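Local coordinates for protein putative hexulose 6 phosphate synthase (Salmonella typhimurium, PDB 3F4W) that belongs to the orotidine 5'-phosphate decarboxylase/HUMPS family and folds as a TIM barrel, its precise role being only putatively assigned, at residues Gln139-Ile151 with Ile162-Tyr176. Numbering follows the deposited sequence.
Sequences QQAAGRKPIDDLI and IAVAGGISSQTVKDY. With MLI (malonate ion), chain C.
P146 and G166 bring the two backbones closest, their CA atoms 5.6 Å apart; further along, the first turn of helix 147-156 passes L150 over V164 of strand 161-165. The proline ring lies tight on the turn after the strand, with CG 3.2 Å from A165 O and close to G166 CA, while CD comes 3.1 Å from Y176 OH. The Y176 ring is sandwiched: I147 CD1 makes a CH-pi contact on one face, 14° off the ring normal, and I168 CD1 covers the opposite face. L150 CD2 meets the ring edge in plane, 3.8 Å from Y176 CD1. With CG swung anti to the backbone N (chi1 -179°), L150 also sets CD1 against I162 CG2. At the C-terminal end of strand 161-165 the contact turns polar. Q140, extended beyond CG, lays its amide against the G166-G167 peptide, and its NE2 donates to malonate O7 at 2.7 Å. G167 N gives O7 a second bond of 3.0 Å, so in this model the malonate, probably picked up from the crystallisation liquor, bridges Q140 and G167. H134 and S188 also bind the ion, which sits where TIM barrels keep their active sites. V133 of strand 130-134 and L179 also touch L150, and through I147, L150 and Y176 helix 147-156 packs beside helix 173-177 outside strand 161-165.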
ATOM      1  N   GLN A 139     -10.599  10.135  -4.706  1.00 11.42           N
ATOM      2  CA  GLN A 139     -12.054  10.117  -4.779  1.00 13.96           C
ATOM      3  C   GLN A 139     -12.660  11.457  -4.356  1.00 12.92           C
ATOM      4  O   GLN A 139     -13.614  11.930  -4.969  1.00 15.95           O
ATOM      5  CB  GLN A 139     -12.625   8.963  -3.953  1.00 13.29           C
ATOM      6  CG  GLN A 139     -12.346   7.598  -4.552  1.00 11.00           C
ATOM      7  CD  GLN A 139     -12.767   6.462  -3.640  1.00 17.57           C
ATOM      8  OE1 GLN A 139     -12.624   6.545  -2.421  1.00 13.79           O
ATOM      9  NE2 GLN A 139     -13.291   5.392  -4.229  1.00 17.76           N
ATOM     10  N   GLN A 140     -12.102  12.067  -3.315  1.00 15.37           N
ATOM     11  CA  GLN A 140     -12.558  13.387  -2.876  1.00 16.45           C
ATOM     12  C   GLN A 140     -12.413  14.422  -3.986  1.00 17.27           C
ATOM     13  O   GLN A 140     -13.261  15.299  -4.141  1.00 17.92           O
ATOM     14  CB  GLN A 140     -11.770  13.858  -1.657  1.00 16.80           C
ATOM     15  CG  GLN A 140     -11.873  12.954  -0.447  1.00 14.74           C
ATOM     16  CD  GLN A 140     -10.830  13.292   0.591  1.00 19.51           C
ATOM     17  OE1 GLN A 140     -10.507  14.460   0.799  1.00 18.95           O
ATOM     18  NE2 GLN A 140     -10.284  12.271   1.241  1.00 17.10           N
ATOM     19  N   ALA A 141     -11.326  14.328  -4.743  1.00 18.42           N
ATOM     20  CA  ALA A 141     -11.087  15.264  -5.834  1.00 19.46           C
ATOM     21  C   ALA A 141     -12.225  15.193  -6.842  1.00 20.77           C
ATOM     22  O   ALA A 141     -12.499  16.160  -7.553  1.00 21.01           O
ATOM     23  CB  ALA A 141      -9.760  14.969  -6.506  1.00 22.68           C
ATOM     24  N   ALA A 142     -12.887  14.042  -6.893  1.00 14.14           N
ATOM     25  CA  ALA A 142     -14.008  13.845  -7.805  1.00 15.28           C
ATOM     26  C   ALA A 142     -15.351  14.150  -7.133  1.00 20.26           C
ATOM     27  O   ALA A 142     -16.415  13.822  -7.665  1.00 17.72           O
ATOM     28  CB  ALA A 142     -13.990  12.423  -8.378  1.00 16.09           C
ATOM     29  N   GLY A 143     -15.289  14.772  -5.959  1.00 18.65           N
ATOM     30  CA  GLY A 143     -16.474  15.262  -5.271  1.00 17.35           C
ATOM     31  C   GLY A 143     -17.167  14.293  -4.326  1.00 21.82           C
ATOM     32  O   GLY A 143     -18.274  14.562  -3.868  1.00 24.24           O
ATOM     33  N   ARG A 144     -16.527  13.169  -4.026  1.00 19.71           N
ATOM     34  CA  ARG A 144     -17.149  12.147  -3.186  1.00 22.17           C
ATOM     35  C   ARG A 144     -16.853  12.345  -1.699  1.00 18.03           C
ATOM     36  O   ARG A 144     -15.826  12.906  -1.330  1.00 20.39           O
ATOM     37  CB  ARG A 144     -16.717  10.753  -3.645  1.00 20.32           C
ATOM     38  CG  ARG A 144     -16.987  10.523  -5.113  1.00 24.18           C
ATOM     39  CD  ARG A 144     -16.488   9.178  -5.599  1.00 22.71           C
ATOM     40  NE  ARG A 144     -16.419   9.170  -7.056  1.00 25.54           N
ATOM     41  CZ  ARG A 144     -15.908   8.181  -7.780  1.00 25.23           C
ATOM     42  NH1 ARG A 144     -15.417   7.101  -7.184  1.00 22.56           N
ATOM     43  NH2 ARG A 144     -15.890   8.275  -9.103  1.00 21.28           N
ATOM     44  N   LYS A 145     -17.765  11.886  -0.851  1.00 19.49           N
ATOM     45  CA  LYS A 145     -17.595  12.031   0.591  1.00 18.94           C
ATOM     46  C   LYS A 145     -17.930  10.730   1.318  1.00 19.71           C
ATOM     47  O   LYS A 145     -18.663   9.896   0.794  1.00 18.52           O
ATOM     48  CB  LYS A 145     -18.425  13.204   1.121  1.00 19.54           C
ATOM     49  CG  LYS A 145     -19.893  13.154   0.762  1.00 26.06           C
ATOM     50  CD  LYS A 145     -20.590  14.459   1.138  1.00 36.16           C
ATOM     51  CE  LYS A 145     -22.108  14.343   1.021  1.00 39.66           C
ATOM     52  NZ  LYS A 145     -22.802  15.581   1.486  1.00 42.05           N
ATOM     53  N   PRO A 146     -17.379  10.554   2.530  1.00 18.62           N
ATOM     54  CA  PRO A 146     -17.470   9.286   3.265  1.00 19.93           C
ATOM     55  C   PRO A 146     -18.783   9.071   4.013  1.00 20.67           C
ATOM     56  O   PRO A 146     -19.040   7.951   4.450  1.00 21.36           O
ATOM     57  CB  PRO A 146     -16.334   9.388   4.293  1.00 17.77           C
ATOM     58  CG  PRO A 146     -15.645  10.696   4.040  1.00 22.32           C
ATOM     59  CD  PRO A 146     -16.565  11.545   3.246  1.00 16.87           C
ATOM     60  N   ILE A 147     -19.598  10.109   4.163  1.00 18.63           N
ATOM     61  CA  ILE A 147     -20.741  10.022   5.070  1.00 19.72           C
ATOM     62  C   ILE A 147     -21.726   8.884   4.757  1.00 19.38           C
ATOM     63  O   ILE A 147     -22.212   8.218   5.674  1.00 17.91           O
ATOM     64  CB  ILE A 147     -21.473  11.379   5.222  1.00 22.94           C
ATOM     65  CG1 ILE A 147     -22.227  11.423   6.554  1.00 22.91           C
ATOM     66  CG2 ILE A 147     -22.384  11.646   4.030  1.00 22.94           C
ATOM     67  CD1 ILE A 147     -22.461  12.820   7.075  1.00 22.97           C
ATOM     68  N   ASP A 148     -22.006   8.641   3.480  1.00 19.27           N
ATOM     69  CA  ASP A 148     -22.930   7.567   3.127  1.00 22.55           C
ATOM     70  C   ASP A 148     -22.369   6.226   3.586  1.00 20.70           C
ATOM     71  O   ASP A 148     -23.096   5.397   4.135  1.00 20.49           O
ATOM     72  CB  ASP A 148     -23.233   7.541   1.625  1.00 23.76           C
ATOM     73  CG  ASP A 148     -24.535   6.811   1.300  1.00 30.88           C
ATOM     74  OD1 ASP A 148     -25.155   6.241   2.222  1.00 27.57           O
ATOM     75  OD2 ASP A 148     -24.945   6.814   0.122  1.00 38.21           O
ATOM     76  N   ASP A 149     -21.072   6.020   3.375  1.00 16.38           N
ATOM     77  CA  ASP A 149     -20.424   4.790   3.827  1.00 17.07           C
ATOM     78  C   ASP A 149     -20.407   4.684   5.353  1.00 14.56           C
ATOM     79  O   ASP A 149     -20.544   3.595   5.904  1.00 17.22           O
ATOM     80  CB  ASP A 149     -19.007   4.666   3.250  1.00 17.14           C
ATOM     81  CG  ASP A 149     -19.004   4.215   1.794  1.00 19.80           C
ATOM     82  OD1 ASP A 149     -20.075   3.820   1.283  1.00 23.88           O
ATOM     83  OD2 ASP A 149     -17.929   4.248   1.162  1.00 25.81           O
ATOM     84  N   LEU A 150     -20.249   5.815   6.037  1.00 13.81           N
ATOM     85  CA  LEU A 150     -20.264   5.808   7.497  1.00 14.48           C
ATOM     86  C   LEU A 150     -21.638   5.396   8.025  1.00 15.26           C
ATOM     87  O   LEU A 150     -21.740   4.663   9.008  1.00 14.90           O
ATOM     88  CB  LEU A 150     -19.871   7.175   8.067  1.00 14.63           C
ATOM     89  CG  LEU A 150     -19.837   7.264   9.596  1.00 15.34           C
ATOM     90  CD1 LEU A 150     -18.887   6.226  10.175  1.00 16.31           C
ATOM     91  CD2 LEU A 150     -19.437   8.653  10.052  1.00 14.31           C
ATOM     92  N   ILE A 151     -22.688   5.872   7.364  1.00 17.82           N
ATOM     93  CA  ILE A 151     -24.055   5.520   7.734  1.00 16.11           C
ATOM     94  C   ILE A 151     -24.281   4.012   7.651  1.00 18.34           C
ATOM     95  O   ILE A 151     -24.807   3.401   8.578  1.00 19.15           O
ATOM     96  CB  ILE A 151     -25.079   6.243   6.843  1.00 19.36           C
ATOM     97  CG1 ILE A 151     -25.018   7.752   7.088  1.00 20.36           C
ATOM     98  CG2 ILE A 151     -26.482   5.702   7.091  0.50 17.62           C
ATOM     99  CD1 ILE A 151     -25.853   8.559   6.120  1.00 22.40           C
ATOM    100  N   ILE A 162     -14.967   2.399  15.285  1.00 17.70           N
ATOM    101  CA  ILE A 162     -15.115   2.959  13.941  1.00 16.38           C
ATOM    102  C   ILE A 162     -14.404   4.295  13.765  1.00 18.07           C
ATOM    103  O   ILE A 162     -14.544   5.196  14.589  1.00 17.69           O
ATOM    104  CB  ILE A 162     -16.599   3.157  13.567  1.00 18.26           C
ATOM    105  CG1 ILE A 162     -17.374   1.843  13.699  1.00 18.62           C
ATOM    106  CG2 ILE A 162     -16.725   3.723  12.155  1.00 16.17           C
ATOM    107  CD1 ILE A 162     -16.897   0.744  12.769  1.00 22.60           C
ATOM    108  N   ALA A 163     -13.649   4.412  12.675  1.00 17.77           N
ATOM    109  CA  ALA A 163     -13.022   5.672  12.294  1.00 15.71           C
ATOM    110  C   ALA A 163     -13.593   6.145  10.962  1.00 12.73           C
ATOM    111  O   ALA A 163     -14.149   5.354  10.200  1.00 14.09           O
ATOM    112  CB  ALA A 163     -11.505   5.513  12.203  1.00 16.16           C
ATOM    113  N   VAL A 164     -13.473   7.440  10.688  1.00 12.15           N
ATOM    114  CA  VAL A 164     -13.939   7.977   9.414  1.00 15.00           C
ATOM    115  C   VAL A 164     -12.996   9.048   8.860  1.00 14.63           C
ATOM    116  O   VAL A 164     -12.544   9.938   9.583  1.00 14.79           O
ATOM    117  CB  VAL A 164     -15.393   8.508   9.503  1.00 15.88           C
ATOM    118  CG1 VAL A 164     -15.507   9.608  10.544  1.00 14.88           C
ATOM    119  CG2 VAL A 164     -15.867   8.991   8.141  1.00 15.16           C
ATOM    120  N   ALA A 165     -12.701   8.937   7.566  1.00 11.99           N
ATOM    121  CA  ALA A 165     -11.811   9.862   6.887  1.00 12.56           C
ATOM    122  C   ALA A 165     -12.343  10.166   5.494  1.00 15.46           C
ATOM    123  O   ALA A 165     -12.930   9.300   4.840  1.00 15.62           O
ATOM    124  CB  ALA A 165     -10.411   9.268   6.788  1.00 12.62           C
ATOM    125  N   GLY A 166     -12.134  11.395   5.040  1.00 11.90           N
ATOM    126  CA  GLY A 166     -12.495  11.762   3.684  1.00 13.34           C
ATOM    127  C   GLY A 166     -12.717  13.249   3.507  1.00 14.96           C
ATOM    128  O   GLY A 166     -13.828  13.686   3.224  1.00 15.96           O
ATOM    129  N   GLY A 167     -11.657  14.029   3.686  1.00 21.72           N
ATOM    130  CA  GLY A 167     -11.718  15.462   3.465  1.00 23.56           C
ATOM    131  C   GLY A 167     -12.547  16.211   4.489  1.00 25.83           C
ATOM    132  O   GLY A 167     -13.053  17.295   4.210  1.00 24.65           O
ATOM    133  N   ILE A 168     -12.688  15.636   5.678  1.00 17.27           N
ATOM    134  CA  ILE A 168     -13.445  16.277   6.748  1.00 17.94           C
ATOM    135  C   ILE A 168     -12.751  17.555   7.217  1.00 20.14           C
ATOM    136  O   ILE A 168     -11.525  17.600   7.338  1.00 16.68           O
ATOM    137  CB  ILE A 168     -13.662  15.309   7.928  1.00 16.69           C
ATOM    138  CG1 ILE A 168     -14.512  14.117   7.467  1.00 18.79           C
ATOM    139  CG2 ILE A 168     -14.335  16.019   9.102  1.00 19.27           C
ATOM    140  CD1 ILE A 168     -14.514  12.940   8.424  1.00 13.40           C
ATOM    141  N   SER A 169     -13.542  18.597   7.462  1.00 19.64           N
ATOM    142  CA  SER A 169     -13.014  19.884   7.909  1.00 21.48           C
ATOM    143  C   SER A 169     -13.881  20.466   9.020  1.00 20.22           C
ATOM    144  O   SER A 169     -14.872  19.860   9.424  1.00 20.30           O
ATOM    145  CB  SER A 169     -12.947  20.871   6.740  1.00 22.02           C
ATOM    146  OG  SER A 169     -14.243  21.328   6.390  1.00 22.66           O
ATOM    147  N   SER A 170     -13.516  21.647   9.507  1.00 20.89           N
ATOM    148  CA  SER A 170     -14.306  22.303  10.543  1.00 22.47           C
ATOM    149  C   SER A 170     -15.712  22.598  10.035  1.00 25.21           C
ATOM    150  O   SER A 170     -16.658  22.690  10.817  1.00 24.63           O
ATOM    151  CB  SER A 170     -13.636  23.600  10.996  1.00 24.14           C
ATOM    152  OG  SER A 170     -13.570  24.525   9.927  1.00 25.62           O
ATOM    153  N   GLN A 171     -15.841  22.747   8.719  1.00 23.59           N
ATOM    154  CA  GLN A 171     -17.126  23.068   8.105  1.00 25.52           C
ATOM    155  C   GLN A 171     -18.094  21.886   8.094  1.00 29.16           C
ATOM    156  O   GLN A 171     -19.309  22.078   8.077  1.00 27.39           O
ATOM    157  CB  GLN A 171     -16.929  23.603   6.684  0.50 24.33           C
ATOM    158  CG  GLN A 171     -16.459  25.047   6.631  0.50 30.36           C
ATOM    159  CD  GLN A 171     -17.530  26.023   7.090  0.50 34.14           C
ATOM    160  OE1 GLN A 171     -18.484  26.303   6.363  0.50 34.26           O
ATOM    161  NE2 GLN A 171     -17.372  26.550   8.298  1.00 37.36           N
ATOM    162  N   THR A 172     -17.562  20.665   8.116  1.00 21.16           N
ATOM    163  CA  THR A 172     -18.400  19.473   7.996  1.00 21.78           C
ATOM    164  C   THR A 172     -18.266  18.490   9.157  1.00 18.60           C
ATOM    165  O   THR A 172     -19.001  17.506   9.225  1.00 18.61           O
ATOM    166  CB  THR A 172     -18.069  18.702   6.713  1.00 23.81           C
ATOM    167  OG1 THR A 172     -16.681  18.342   6.727  1.00 21.68           O
ATOM    168  CG2 THR A 172     -18.357  19.559   5.490  1.00 22.72           C
ATOM    169  N   VAL A 173     -17.326  18.744  10.060  1.00 18.47           N
ATOM    170  CA  VAL A 173     -17.042  17.795  11.131  1.00 17.52           C
ATOM    171  C   VAL A 173     -18.270  17.486  11.994  1.00 18.92           C
ATOM    172  O   VAL A 173     -18.440  16.360  12.466  1.00 19.37           O
ATOM    173  CB  VAL A 173     -15.862  18.262  12.020  1.00 17.95           C
ATOM    174  CG1 VAL A 173     -16.141  19.639  12.612  1.00 17.76           C
ATOM    175  CG2 VAL A 173     -15.584  17.239  13.114  1.00 17.05           C
ATOM    176  N   LYS A 174     -19.139  18.471  12.193  1.00 17.25           N
ATOM    177  CA  LYS A 174     -20.322  18.238  13.016  1.00 15.33           C
ATOM    178  C   LYS A 174     -21.247  17.161  12.438  1.00 18.97           C
ATOM    179  O   LYS A 174     -21.799  16.344  13.178  1.00 19.55           O
ATOM    180  CB  LYS A 174     -21.097  19.533  13.259  1.00 21.69           C
ATOM    181  CG  LYS A 174     -22.191  19.390  14.308  1.00 23.61           C
ATOM    182  CD  LYS A 174     -23.096  20.607  14.326  1.00 29.47           C
ATOM    183  CE  LYS A 174     -24.272  20.405  15.262  1.00 35.33           C
ATOM    184  NZ  LYS A 174     -25.255  21.521  15.147  1.00 47.73           N
ATOM    185  N   ASP A 175     -21.419  17.162  11.120  1.00 21.59           N
ATOM    186  CA  ASP A 175     -22.227  16.138  10.456  1.00 23.02           C
ATOM    187  C   ASP A 175     -21.780  14.746  10.881  1.00 22.91           C
ATOM    188  O   ASP A 175     -22.599  13.864  11.128  1.00 22.07           O
ATOM    189  CB  ASP A 175     -22.111  16.258   8.935  1.00 25.48           C
ATOM    190  CG  ASP A 175     -22.647  17.576   8.407  1.00 32.77           C
ATOM    191  OD1 ASP A 175     -22.366  17.912   7.236  1.00 35.32           O
ATOM    192  OD2 ASP A 175     -23.351  18.276   9.163  1.00 32.96           O
ATOM    193  N   TYR A 176     -20.469  14.559  10.964  1.00 19.05           N
ATOM    194  CA  TYR A 176     -19.890  13.259  11.277  1.00 18.58           C
ATOM    195  C   TYR A 176     -19.924  12.956  12.763  1.00 18.62           C
ATOM    196  O   TYR A 176     -20.222  11.832  13.165  1.00 17.57           O
ATOM    197  CB  TYR A 176     -18.457  13.177  10.742  1.00 13.18           C
ATOM    198  CG  TYR A 176     -18.417  13.180   9.233  1.00 14.88           C
ATOM    199  CD1 TYR A 176     -18.530  11.994   8.514  1.00 15.67           C
ATOM    200  CD2 TYR A 176     -18.306  14.370   8.527  1.00 17.63           C
ATOM    201  CE1 TYR A 176     -18.513  11.994   7.132  1.00 16.53           C
ATOM    202  CE2 TYR A 176     -18.289  14.380   7.145  1.00 19.01           C
ATOM    203  CZ  TYR A 176     -18.394  13.188   6.453  1.00 17.58           C
ATOM    204  OH  TYR A 176     -18.381  13.196   5.078  1.00 16.97           O
TER
HETATM  205  C1  MLI C 300      -7.577  12.622   5.138  1.00 25.36           C
HETATM  206  C2  MLI C 300      -8.268  11.744   4.133  1.00 28.17           C
HETATM  207  C3  MLI C 300      -7.760  14.048   4.683  1.00 28.36           C
HETATM  208  O6  MLI C 300      -7.650  10.889   3.520  1.00 29.13           O
HETATM  209  O7  MLI C 300      -9.380  12.068   3.754  1.00 28.88           O
HETATM  210  O8  MLI C 300      -8.667  14.712   5.170  1.00 21.05           O
HETATM  211  O9  MLI C 300      -6.861  14.607   4.070  1.00 24.36           O
HETATM  212  O   HOH W   1     -15.156  15.248   1.173  1.00 30.95           O